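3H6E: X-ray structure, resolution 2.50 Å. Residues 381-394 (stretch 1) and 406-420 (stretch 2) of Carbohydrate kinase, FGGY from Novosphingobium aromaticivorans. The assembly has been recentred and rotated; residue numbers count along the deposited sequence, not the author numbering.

Stretch 1 (381-394) ALDLIGSTGRILVE
Stretch 2 (406-420) ALASLRPDCAVYTAN

Two helix-turn-strand segments of one chain lie side by side, each a helix end, a turn and a short β-strand. Strand 390-394 and strand 415-419 run parallel, their axes 31° apart and 4.6 Å at closest approach. The register is Arg390 with Ala415, Ile391 with Val416 and Leu392 with Tyr417, at CA-CA separations near 4.7 to 4.9 Å.

Stretch 1 leaves its helix through a Schellman motif. Gly386 has phi/psi 77/27, a positive phi that favours glycine, and two bonds return to the last turn: Ser387 N to Leu382 O at 2.9 Å and Gly386 N to Asp383 O at 3.2 Å. Gly389, at 82/-72, is a second positive-phi glycine just before the strand, and Arg390 N reaches back to Thr388 O at 2.9 Å. Stretch 2 leaves its helix at Arg411 (-112/73), whose N still bonds Leu407 O at 3.0 Å.

The backbone ladder carries the pairing, with the bonds alternating in direction. Ala415 N donates to Gly389 O at 3.0 Å, nearly straight at 173°. Ile391 N donates to Ala415 O at 3.1 Å, and Tyr417 N to Ile391 O at 2.7 Å, more bent at 150°. Val393 N then donates to Tyr417 O at 3.0 Å. Ile391, Ala415 and Tyr417 thus each spend both N and O on the other strand, while Gly389 gives only its O and Val393 only its N to these direct bonds; the CA of Val416 adds a CA-H...O contact to Ile391 O at 3.4 Å. Beyond the last direct bond the strands spread, with 5.4 Å between the CA atoms of Val393 and Thr418, and a water continues the connection: it donates to Val393 O at 2.6 Å and accepts from Ala419 N at 3.0 Å.

Side chains alternate between the two faces of the sheet. On one, Arg390 (chi1 m), Ala415, Leu392 (t, p) and Tyr417 (chi1 m, chi2 -69°) are neighbours; Leu392 CD1 packs on Tyr417 CB at 4.2 Å, and Arg390 CB meets the ring edge at CE2, 4.3 Å away. On the other, Ile391 (m, t), Val393 (t) and Val416 (t) build an apolar layer reaching to the helices. Val393 CG2 is 4.0 Å from Val416 CG1 and 4.2 Å from Leu407 CD2; Ile391 CG1 is 3.8 Å from Cys414 SG. Leu407 (t, p) in turn meets Leu382 between the helices, CD1 to CD1 at 4.2 Å.

Arg411 (chi1 m, chi2 -137°, chi3 t) is covered more by the other stretch than any other residue here. Its NH2 forms a salt bridge and a very short hydrogen bond to Asp383 OD1, 2.4 Å, with an angle of only 119°. Its NH1 makes a weak bond to Ser387 O at 2.9 Å, near the guanidinium plane, so a turn carbonyl gains a charged donor. Arg411 NE and NH2 are also hydrogen-bonded just outside the stretches, and Ser387 OG and Thr388 OG1 find their partners elsewhere in the structure. Leu382 CB lies over one guanidinium face, 3.2 Å from NH2, and Ile391 CD1 touches Arg411 CD at 4.0 Å.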

# COMPACT_ATOMS: atom_id res chain seq x y z
N ALA A 381 13.83 -0.36 -10.41
CA ALA A 381 13.13 -0.88 -9.25
C ALA A 381 12.38 -2.18 -9.55
O ALA A 381 12.40 -3.12 -8.76
CB ALA A 381 12.18 0.16 -8.69
N LEU A 382 11.72 -2.22 -10.71
CA LEU A 382 11.01 -3.41 -11.14
C LEU A 382 11.96 -4.59 -11.31
O LEU A 382 11.60 -5.73 -11.04
CB LEU A 382 10.27 -3.15 -12.46
CG LEU A 382 8.98 -2.32 -12.36
CD1 LEU A 382 8.75 -1.49 -13.61
CD2 LEU A 382 7.78 -3.22 -12.05
N ASP A 383 13.18 -4.31 -11.76
CA ASP A 383 14.18 -5.35 -11.98
C ASP A 383 14.78 -5.90 -10.68
O ASP A 383 15.11 -7.07 -10.61
CB ASP A 383 15.30 -4.84 -12.90
CG ASP A 383 14.87 -4.79 -14.34
OD1 ASP A 383 13.85 -5.44 -14.68
OD2 ASP A 383 15.53 -4.10 -15.15
N LEU A 384 14.91 -5.04 -9.67
CA LEU A 384 15.39 -5.48 -8.35
C LEU A 384 14.57 -6.64 -7.77
O LEU A 384 15.09 -7.43 -7.00
CB LEU A 384 15.39 -4.31 -7.36
CG LEU A 384 16.73 -3.63 -7.04
CD1 LEU A 384 17.67 -3.64 -8.23
CD2 LEU A 384 16.49 -2.22 -6.52
N ILE A 385 13.30 -6.73 -8.15
CA ILE A 385 12.40 -7.73 -7.58
C ILE A 385 11.98 -8.79 -8.59
O ILE A 385 11.18 -9.66 -8.28
CB ILE A 385 11.14 -7.08 -6.96
CG1 ILE A 385 10.41 -6.22 -8.00
CG2 ILE A 385 11.51 -6.23 -5.75
CD1 ILE A 385 9.13 -5.60 -7.49
N GLY A 386 12.52 -8.71 -9.80
CA GLY A 386 12.25 -9.70 -10.83
C GLY A 386 10.89 -9.57 -11.49
O GLY A 386 10.34 -10.56 -11.98
N SER A 387 10.35 -8.35 -11.52
CA SER A 387 9.07 -8.09 -12.18
C SER A 387 9.16 -8.38 -13.68
O SER A 387 10.06 -7.88 -14.36
CB SER A 387 8.63 -6.64 -11.97
OG SER A 387 8.11 -6.43 -10.67
N THR A 388 8.22 -9.17 -14.18
CA THR A 388 8.15 -9.49 -15.60
C THR A 388 6.72 -9.75 -16.03
O THR A 388 5.82 -9.85 -15.20
CB THR A 388 8.98 -10.74 -15.94
OG1 THR A 388 8.54 -11.84 -15.13
CG2 THR A 388 10.46 -10.49 -15.71
N GLY A 389 6.52 -9.85 -17.34
CA GLY A 389 5.27 -10.33 -17.89
C GLY A 389 4.15 -9.31 -17.99
O GLY A 389 3.79 -8.88 -19.09
N ARG A 390 3.60 -8.93 -16.85
CA ARG A 390 2.47 -8.01 -16.81
C ARG A 390 2.68 -6.95 -15.74
O ARG A 390 2.94 -7.28 -14.59
CB ARG A 390 1.18 -8.77 -16.55
CG ARG A 390 0.97 -9.94 -17.48
CD ARG A 390 -0.09 -10.89 -16.96
NE ARG A 390 0.18 -12.26 -17.37
CZ ARG A 390 -0.40 -12.87 -18.39
NH1 ARG A 390 -1.31 -12.23 -19.12
NH2 ARG A 390 -0.08 -14.13 -18.69
N ILE A 391 2.58 -5.69 -16.14
CA ILE A 391 2.67 -4.59 -15.18
C ILE A 391 1.44 -3.70 -15.29
O ILE A 391 1.11 -3.20 -16.36
CB ILE A 391 3.94 -3.75 -15.39
CG1 ILE A 391 5.17 -4.64 -15.30
CG2 ILE A 391 4.01 -2.64 -14.37
CD1 ILE A 391 6.47 -3.87 -15.24
N LEU A 392 0.77 -3.50 -14.16
CA LEU A 392 -0.39 -2.62 -14.11
C LEU A 392 -0.04 -1.34 -13.38
O LEU A 392 0.26 -1.36 -12.18
CB LEU A 392 -1.55 -3.33 -13.42
CG LEU A 392 -2.75 -2.48 -13.00
CD1 LEU A 392 -3.27 -1.65 -14.17
CD2 LEU A 392 -3.84 -3.37 -12.42
N VAL A 393 -0.05 -0.22 -14.10
CA VAL A 393 0.20 1.08 -13.49
C VAL A 393 -1.10 1.65 -12.94
O VAL A 393 -2.13 1.63 -13.61
CB VAL A 393 0.81 2.07 -14.51
CG1 VAL A 393 1.21 3.36 -13.81
CG2 VAL A 393 2.01 1.45 -15.20
N GLU A 394 -1.05 2.15 -11.70
CA GLU A 394 -2.19 2.79 -11.08
C GLU A 394 -1.75 4.10 -10.43
O GLU A 394 -0.57 4.46 -10.49
CB GLU A 394 -2.83 1.88 -10.04
CG GLU A 394 -3.22 0.52 -10.58
CD GLU A 394 -4.06 -0.28 -9.60
OE1 GLU A 394 -4.03 0.05 -8.40
OE2 GLU A 394 -4.75 -1.22 -10.04
N ALA A 406 6.88 5.29 -21.99
CA ALA A 406 8.31 5.10 -21.85
C ALA A 406 8.57 3.76 -21.18
O ALA A 406 9.53 3.06 -21.49
CB ALA A 406 8.93 6.23 -21.04
N LEU A 407 7.68 3.40 -20.26
CA LEU A 407 7.79 2.12 -19.57
C LEU A 407 7.56 0.98 -20.55
O LEU A 407 8.31 -0.00 -20.56
CB LEU A 407 6.78 2.05 -18.42
CG LEU A 407 7.09 0.99 -17.36
CD1 LEU A 407 8.50 1.21 -16.81
CD2 LEU A 407 6.05 0.99 -16.26
N ALA A 408 6.53 1.11 -21.37
CA ALA A 408 6.24 0.11 -22.39
C ALA A 408 7.45 -0.12 -23.31
O ALA A 408 7.77 -1.27 -23.65
CB ALA A 408 5.04 0.53 -23.21
N SER A 409 8.12 0.96 -23.69
CA SER A 409 9.29 0.89 -24.56
C SER A 409 10.45 0.17 -23.89
O SER A 409 11.12 -0.66 -24.51
CB SER A 409 9.73 2.29 -24.99
OG SER A 409 8.70 2.97 -25.68
N LEU A 410 10.69 0.49 -22.62
CA LEU A 410 11.77 -0.13 -21.87
C LEU A 410 11.53 -1.63 -21.70
O LEU A 410 12.47 -2.42 -21.73
CB LEU A 410 11.93 0.55 -20.50
CG LEU A 410 12.48 1.98 -20.56
CD1 LEU A 410 12.29 2.70 -19.23
CD2 LEU A 410 13.94 1.98 -20.96
N ARG A 411 10.27 -2.01 -21.52
CA ARG A 411 9.90 -3.42 -21.36
C ARG A 411 9.09 -3.89 -22.56
O ARG A 411 7.88 -4.10 -22.46
CB ARG A 411 9.10 -3.61 -20.07
CG ARG A 411 9.69 -2.87 -18.89
CD ARG A 411 9.68 -3.74 -17.65
NE ARG A 411 10.73 -3.35 -16.72
CZ ARG A 411 11.23 -4.14 -15.78
NH1 ARG A 411 10.77 -5.38 -15.62
NH2 ARG A 411 12.18 -3.68 -14.98
N PRO A 412 9.77 -4.07 -23.70
CA PRO A 412 9.15 -4.27 -25.03
C PRO A 412 8.26 -5.51 -25.13
O PRO A 412 7.18 -5.43 -25.73
CB PRO A 412 10.37 -4.41 -25.94
CG PRO A 412 11.45 -4.92 -25.01
CD PRO A 412 11.24 -4.13 -23.78
N ASP A 413 8.69 -6.63 -24.57
CA ASP A 413 7.93 -7.87 -24.64
C ASP A 413 7.00 -7.98 -23.44
O ASP A 413 6.15 -8.87 -23.38
CB ASP A 413 8.86 -9.08 -24.67
CG ASP A 413 9.89 -8.99 -25.77
OD1 ASP A 413 9.53 -8.63 -26.90
OD2 ASP A 413 11.07 -9.29 -25.50
N CYS A 414 7.17 -7.08 -22.49
CA CYS A 414 6.29 -7.03 -21.33
C CYS A 414 5.01 -6.29 -21.70
O CYS A 414 5.01 -5.42 -22.57
CB CYS A 414 7.00 -6.32 -20.17
SG CYS A 414 6.00 -6.11 -18.68
N ALA A 415 3.91 -6.66 -21.06
CA ALA A 415 2.63 -6.00 -21.30
C ALA A 415 2.31 -5.01 -20.19
O ALA A 415 1.81 -5.39 -19.13
CB ALA A 415 1.52 -7.03 -21.45
N VAL A 416 2.61 -3.73 -20.43
CA VAL A 416 2.27 -2.67 -19.49
C VAL A 416 0.80 -2.26 -19.66
O VAL A 416 0.33 -2.09 -20.78
CB VAL A 416 3.17 -1.44 -19.69
CG1 VAL A 416 2.77 -0.31 -18.75
CG2 VAL A 416 4.63 -1.82 -19.49
N TYR A 417 0.09 -2.11 -18.55
CA TYR A 417 -1.33 -1.81 -18.59
C TYR A 417 -1.72 -0.54 -17.84
O TYR A 417 -0.98 -0.07 -16.97
CB TYR A 417 -2.14 -2.98 -18.02
CG TYR A 417 -2.11 -4.24 -18.86
CD1 TYR A 417 -2.76 -4.28 -20.10
CD2 TYR A 417 -1.46 -5.38 -18.42
CE1 TYR A 417 -2.75 -5.43 -20.87
CE2 TYR A 417 -1.45 -6.54 -19.18
CZ TYR A 417 -2.10 -6.56 -20.41
OH TYR A 417 -2.09 -7.70 -21.18
N THR A 418 -2.87 0.01 -18.19
CA THR A 418 -3.53 1.05 -17.41
C THR A 418 -5.02 0.76 -17.42
O THR A 418 -5.53 0.17 -18.38
CB THR A 418 -3.28 2.47 -17.96
OG1 THR A 418 -3.61 2.50 -19.36
CG2 THR A 418 -1.82 2.87 -17.78
N ALA A 419 -5.72 1.15 -16.36
CA ALA A 419 -7.14 0.84 -16.22
C ALA A 419 -8.02 1.71 -17.13
O ALA A 419 -7.64 2.83 -17.49
CB ALA A 419 -7.58 0.97 -14.77
N ASN A 420 -9.18 1.18 -17.48
CA ASN A 420 -10.10 1.83 -18.42
C ASN A 420 -10.99 2.85 -17.73
O ASN A 420 -11.15 3.97 -18.20
CB ASN A 420 -10.98 0.77 -19.07
CG ASN A 420 -11.20 1.03 -20.54
OD1 ASN A 420 -10.52 1.85 -21.14
ND2 ASN A 420 -12.14 0.30 -21.13
O HOH W 1 -4.76 1.87 -13.65